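Local coordinates for COG3291: FOG: PKD repeat (Clostridium thermocellum, PDB 1WMX), which probably binds cellulose chains through this family 30 carbohydrate-binding module, one part of a much larger enzyme thought to degrade cellulose, at residues B[75-83]-B[144-155]. Numbering follows the deposited sequence.
Sequences THDLSQYVE and MKINNGFDPSSV
A single antiparallel bridge between His76 and Val155, a hydrogen-bonded pair, ties the loop before strand 86-93 to the start of strand 155-161 in the family 30 carbohydrate-binding module. His76 N donates a hydrogen bond to Val155 O at 2.7 Å, and Val155 N returns one to His76 O at 3.2 Å. Beyond this one bridge, a further backbone bond runs from Leu78 N to Pro152 O at 3.0 Å, a carbonyl that the turn at Pro152 presents to the other loop. That turn is an Asx turn: aspartate's short side chain puts Asp151 OD1 within reach of Ser153 N, two residues on, and serine adds its own OG to the same oxygen from the same face of the carboxylate. An apolar layer of Leu78, Val82, Met144, Pro152 and Val155 packs between the two loops, which lead into different antiparallel sheets of the β-sandwich. Leu78 CD1 meets Met144 CE at 3.8 Å and lies against Val155 CB, crossing both side chains nearly at right angles. With its chain extended beyond CG (chi2 -173°), the unbranched methionine is long enough to lay SD beside Val82 CG2, at 3.9 Å. The same valine methyl touches Pro152 CB, while Phe104 of strand 101-106 packs on Met144 and Val155. On the polar side, one water links Thr75 OG1 to Ser153 O, and another donates to Ser153 O and, weakly, to Asp77 OD2.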
loop_
_atom_site.group_PDB
_atom_site.type_symbol
_atom_site.label_atom_id
_atom_site.label_comp_id
_atom_site.label_asym_id
_atom_site.label_seq_id
_atom_site.Cartn_x
_atom_site.Cartn_y
_atom_site.Cartn_z
ATOM N N THR B 75 -9.663 -12.926 5.122
ATOM C CA THR B 75 -8.718 -13.366 4.105
ATOM C C THR B 75 -9.306 -14.550 3.328
ATOM O O THR B 75 -10.194 -15.257 3.812
ATOM C CB THR B 75 -7.381 -13.797 4.731
ATOM O OG1 THR B 75 -7.611 -14.884 5.629
ATOM C CG2 THR B 75 -6.749 -12.640 5.499
ATOM N N HIS B 76 -8.816 -14.751 2.114
ATOM C CA HIS B 76 -9.281 -15.863 1.294
ATOM C C HIS B 76 -8.086 -16.552 0.666
ATOM O O HIS B 76 -7.204 -15.906 0.104
ATOM C CB HIS B 76 -10.237 -15.399 0.197
ATOM C CG HIS B 76 -10.927 -16.525 -0.502
ATOM N ND1 HIS B 76 -11.674 -17.470 0.175
ATOM C CD2 HIS B 76 -10.970 -16.881 -1.807
ATOM C CE1 HIS B 76 -12.146 -18.354 -0.689
ATOM N NE2 HIS B 76 -11.735 -18.020 -1.893
ATOM N N ASP B 77 -8.076 -17.871 0.777
ATOM C CA ASP B 77 -7.006 -18.714 0.254
ATOM C C ASP B 77 -7.070 -18.826 -1.272
ATOM O O ASP B 77 -7.929 -19.524 -1.806
ATOM C CB ASP B 77 -7.110 -20.127 0.854
ATOM C CG ASP B 77 -5.771 -20.864 0.888
ATOM O OD1 ASP B 77 -4.873 -20.609 0.006
ATOM O OD2 ASP B 77 -5.545 -21.744 1.801
ATOM N N LEU B 78 -6.151 -18.166 -1.964
ATOM C CA LEU B 78 -6.123 -18.193 -3.438
ATOM C C LEU B 78 -4.824 -18.835 -3.977
ATOM O O LEU B 78 -4.572 -18.841 -5.184
ATOM C CB LEU B 78 -6.141 -16.770 -4.026
ATOM C CG LEU B 78 -7.473 -16.023 -3.950
ATOM C CD1 LEU B 78 -7.368 -14.629 -4.586
ATOM C CD2 LEU B 78 -8.620 -16.737 -4.673
ATOM N N SER B 79 -4.010 -19.368 -3.082
ATOM C CA SER B 79 -2.703 -19.969 -3.463
ATOM C C SER B 79 -2.844 -21.004 -4.576
ATOM O O SER B 79 -2.013 -21.088 -5.501
ATOM C CB SER B 79 -2.042 -20.666 -2.264
ATOM O OG SER B 79 -2.851 -21.734 -1.794
ATOM N N GLN B 80 -3.880 -21.784 -4.500
ATOM C CA GLN B 80 -4.082 -22.827 -5.495
ATOM C C GLN B 80 -4.671 -22.286 -6.825
ATOM O O GLN B 80 -4.925 -23.039 -7.754
ATOM C CB GLN B 80 -5.041 -23.928 -5.010
ATOM N N TYR B 81 -4.903 -20.976 -6.941
ATOM C CA TYR B 81 -5.429 -20.402 -8.222
ATOM C C TYR B 81 -4.279 -19.741 -9.000
ATOM O O TYR B 81 -4.436 -19.327 -10.157
ATOM C CB TYR B 81 -6.496 -19.333 -7.990
ATOM C CG TYR B 81 -7.829 -19.864 -7.458
ATOM C CD1 TYR B 81 -7.899 -20.410 -6.175
ATOM C CD2 TYR B 81 -8.980 -19.796 -8.256
ATOM C CE1 TYR B 81 -9.123 -20.872 -5.677
ATOM C CE2 TYR B 81 -10.205 -20.255 -7.757
ATOM C CZ TYR B 81 -10.277 -20.788 -6.465
ATOM O OH TYR B 81 -11.470 -21.215 -5.972
ATOM N N VAL B 82 -3.170 -19.451 -8.314
ATOM C CA VAL B 82 -2.057 -18.709 -8.891
ATOM C C VAL B 82 -1.425 -19.249 -10.173
ATOM O O VAL B 82 -1.367 -18.550 -11.191
ATOM C CB VAL B 82 -0.932 -18.517 -7.860
ATOM C CG1 VAL B 82 0.207 -17.731 -8.488
ATOM C CG2 VAL B 82 -1.470 -17.787 -6.625
ATOM N N GLU B 83 -0.987 -20.548 -10.138
ATOM C CA GLU B 83 -0.155 -21.061 -11.253
ATOM C C GLU B 83 -0.978 -21.144 -12.571
ATOM O O GLU B 83 -0.409 -20.904 -13.654
ATOM C CB GLU B 83 0.541 -22.502 -10.871
ATOM C CG GLU B 83 2.101 -22.439 -10.859
ATOM C CD GLU B 83 2.621 -21.130 -11.428
ATOM O OE1 GLU B 83 3.750 -20.679 -11.048
ATOM O OE2 GLU B 83 1.920 -20.503 -12.285
ATOM N N MET B 144 0.865 -12.171 -8.431
ATOM C CA MET B 144 1.123 -12.920 -7.227
ATOM C C MET B 144 2.312 -13.862 -7.291
ATOM O O MET B 144 2.270 -14.967 -6.748
ATOM C CB MET B 144 -0.044 -13.792 -6.903
ATOM C CG MET B 144 -1.315 -13.033 -6.634
ATOM S SD MET B 144 -2.584 -14.128 -6.081
ATOM C CE MET B 144 -4.106 -13.253 -5.880
ATOM N N LYS B 145 3.353 -13.456 -7.947
ATOM C CA LYS B 145 4.585 -14.259 -7.973
ATOM C C LYS B 145 5.608 -13.395 -7.165
ATOM O O LYS B 145 6.482 -12.752 -7.744
ATOM C CB LYS B 145 5.004 -14.556 -9.431
ATOM C CG LYS B 145 4.411 -15.894 -9.973
ATOM C CD LYS B 145 5.344 -16.625 -10.962
ATOM C CE LYS B 145 4.884 -18.054 -11.305
ATOM N NZ LYS B 145 5.141 -19.023 -10.226
ATOM N N ILE B 146 5.366 -13.471 -5.835
ATOM C CA ILE B 146 6.052 -12.739 -4.682
ATOM C C ILE B 146 7.627 -12.538 -4.716
ATOM O O ILE B 146 8.244 -12.217 -5.758
ATOM C CB ILE B 146 5.795 -13.493 -3.354
ATOM C CG1 ILE B 146 6.685 -14.726 -3.174
ATOM C CG2 ILE B 146 4.360 -14.022 -3.206
ATOM C CD1 ILE B 146 7.280 -14.834 -1.768
ATOM N N ASN B 147 8.161 -12.740 -3.498
ATOM C CA ASN B 147 9.602 -12.604 -3.098
ATOM C C ASN B 147 9.730 -11.320 -2.334
ATOM O O ASN B 147 10.740 -11.067 -1.684
ATOM C CB ASN B 147 10.593 -12.558 -4.297
ATOM C CG ASN B 147 11.992 -13.233 -4.031
ATOM O OD1 ASN B 147 12.211 -13.895 -3.002
ATOM N ND2 ASN B 147 12.969 -13.104 -4.916
ATOM N N ASN B 148 8.679 -10.524 -2.424
ATOM C CA ASN B 148 8.659 -9.252 -1.729
ATOM C C ASN B 148 7.581 -9.211 -0.617
ATOM O O ASN B 148 7.159 -8.127 -0.181
ATOM C CB ASN B 148 8.438 -8.128 -2.709
ATOM C CG ASN B 148 9.631 -8.005 -3.652
ATOM O OD1 ASN B 148 9.546 -7.334 -4.672
ATOM N ND2 ASN B 148 10.762 -8.633 -3.363
ATOM N N GLY B 149 7.127 -10.401 -0.160
ATOM C CA GLY B 149 6.188 -10.464 1.005
ATOM C C GLY B 149 4.713 -10.871 0.749
ATOM O O GLY B 149 4.064 -11.468 1.612
ATOM N N PHE B 150 4.156 -10.563 -0.393
ATOM C CA PHE B 150 2.727 -10.892 -0.653
ATOM C C PHE B 150 2.433 -12.374 -0.359
ATOM O O PHE B 150 3.204 -13.270 -0.723
ATOM C CB PHE B 150 2.368 -10.599 -2.099
ATOM C CG PHE B 150 0.867 -10.684 -2.368
ATOM C CD1 PHE B 150 0.006 -9.692 -1.880
ATOM C CD2 PHE B 150 0.357 -11.756 -3.100
ATOM C CE1 PHE B 150 -1.369 -9.774 -2.133
ATOM C CE2 PHE B 150 -1.016 -11.839 -3.352
ATOM C CZ PHE B 150 -1.880 -10.849 -2.870
ATOM N N ASP B 151 1.277 -12.627 0.307
ATOM C CA ASP B 151 0.859 -13.977 0.664
ATOM C C ASP B 151 -0.479 -14.337 0.010
ATOM O O ASP B 151 -1.550 -14.035 0.546
ATOM C CB ASP B 151 0.748 -14.098 2.188
ATOM C CG ASP B 151 0.283 -15.476 2.638
ATOM O OD1 ASP B 151 0.154 -16.366 1.772
ATOM O OD2 ASP B 151 0.053 -15.667 3.858
ATOM N N PRO B 152 -0.434 -14.995 -1.162
ATOM C CA PRO B 152 -1.661 -15.381 -1.869
ATOM C C PRO B 152 -2.650 -16.251 -1.092
ATOM O O PRO B 152 -3.791 -16.437 -1.522
ATOM C CB PRO B 152 -1.135 -16.051 -3.146
ATOM C CG PRO B 152 0.250 -16.506 -2.758
ATOM C CD PRO B 152 0.758 -15.354 -1.950
ATOM N N SER B 153 -2.235 -16.775 0.052
ATOM C CA SER B 153 -3.140 -17.584 0.855
ATOM C C SER B 153 -3.949 -16.682 1.798
ATOM O O SER B 153 -4.861 -17.153 2.477
ATOM C CB SER B 153 -2.357 -18.604 1.691
ATOM O OG SER B 153 -1.658 -17.954 2.749
ATOM N N SER B 154 -3.609 -15.394 1.844
ATOM C CA SER B 154 -4.297 -14.445 2.734
ATOM C C SER B 154 -4.824 -13.185 2.046
ATOM O O SER B 154 -4.705 -12.088 2.589
ATOM C CB SER B 154 -3.362 -14.012 3.860
ATOM O OG SER B 154 -2.792 -15.125 4.518
ATOM N N VAL B 155 -5.422 -13.348 0.873
ATOM C CA VAL B 155 -5.941 -12.228 0.096
ATOM C C VAL B 155 -7.282 -11.692 0.594
ATOM O O VAL B 155 -8.216 -12.467 0.857
ATOM C CB VAL B 155 -6.098 -12.626 -1.390
ATOM C CG1 VAL B 155 -6.620 -11.445 -2.200
ATOM C CG2 VAL B 155 -4.765 -13.129 -1.935
HETATM O O HOH W 1 -7.405 -17.258 4.295
HETATM O O HOH W 2 -5.146 -19.593 4.426
#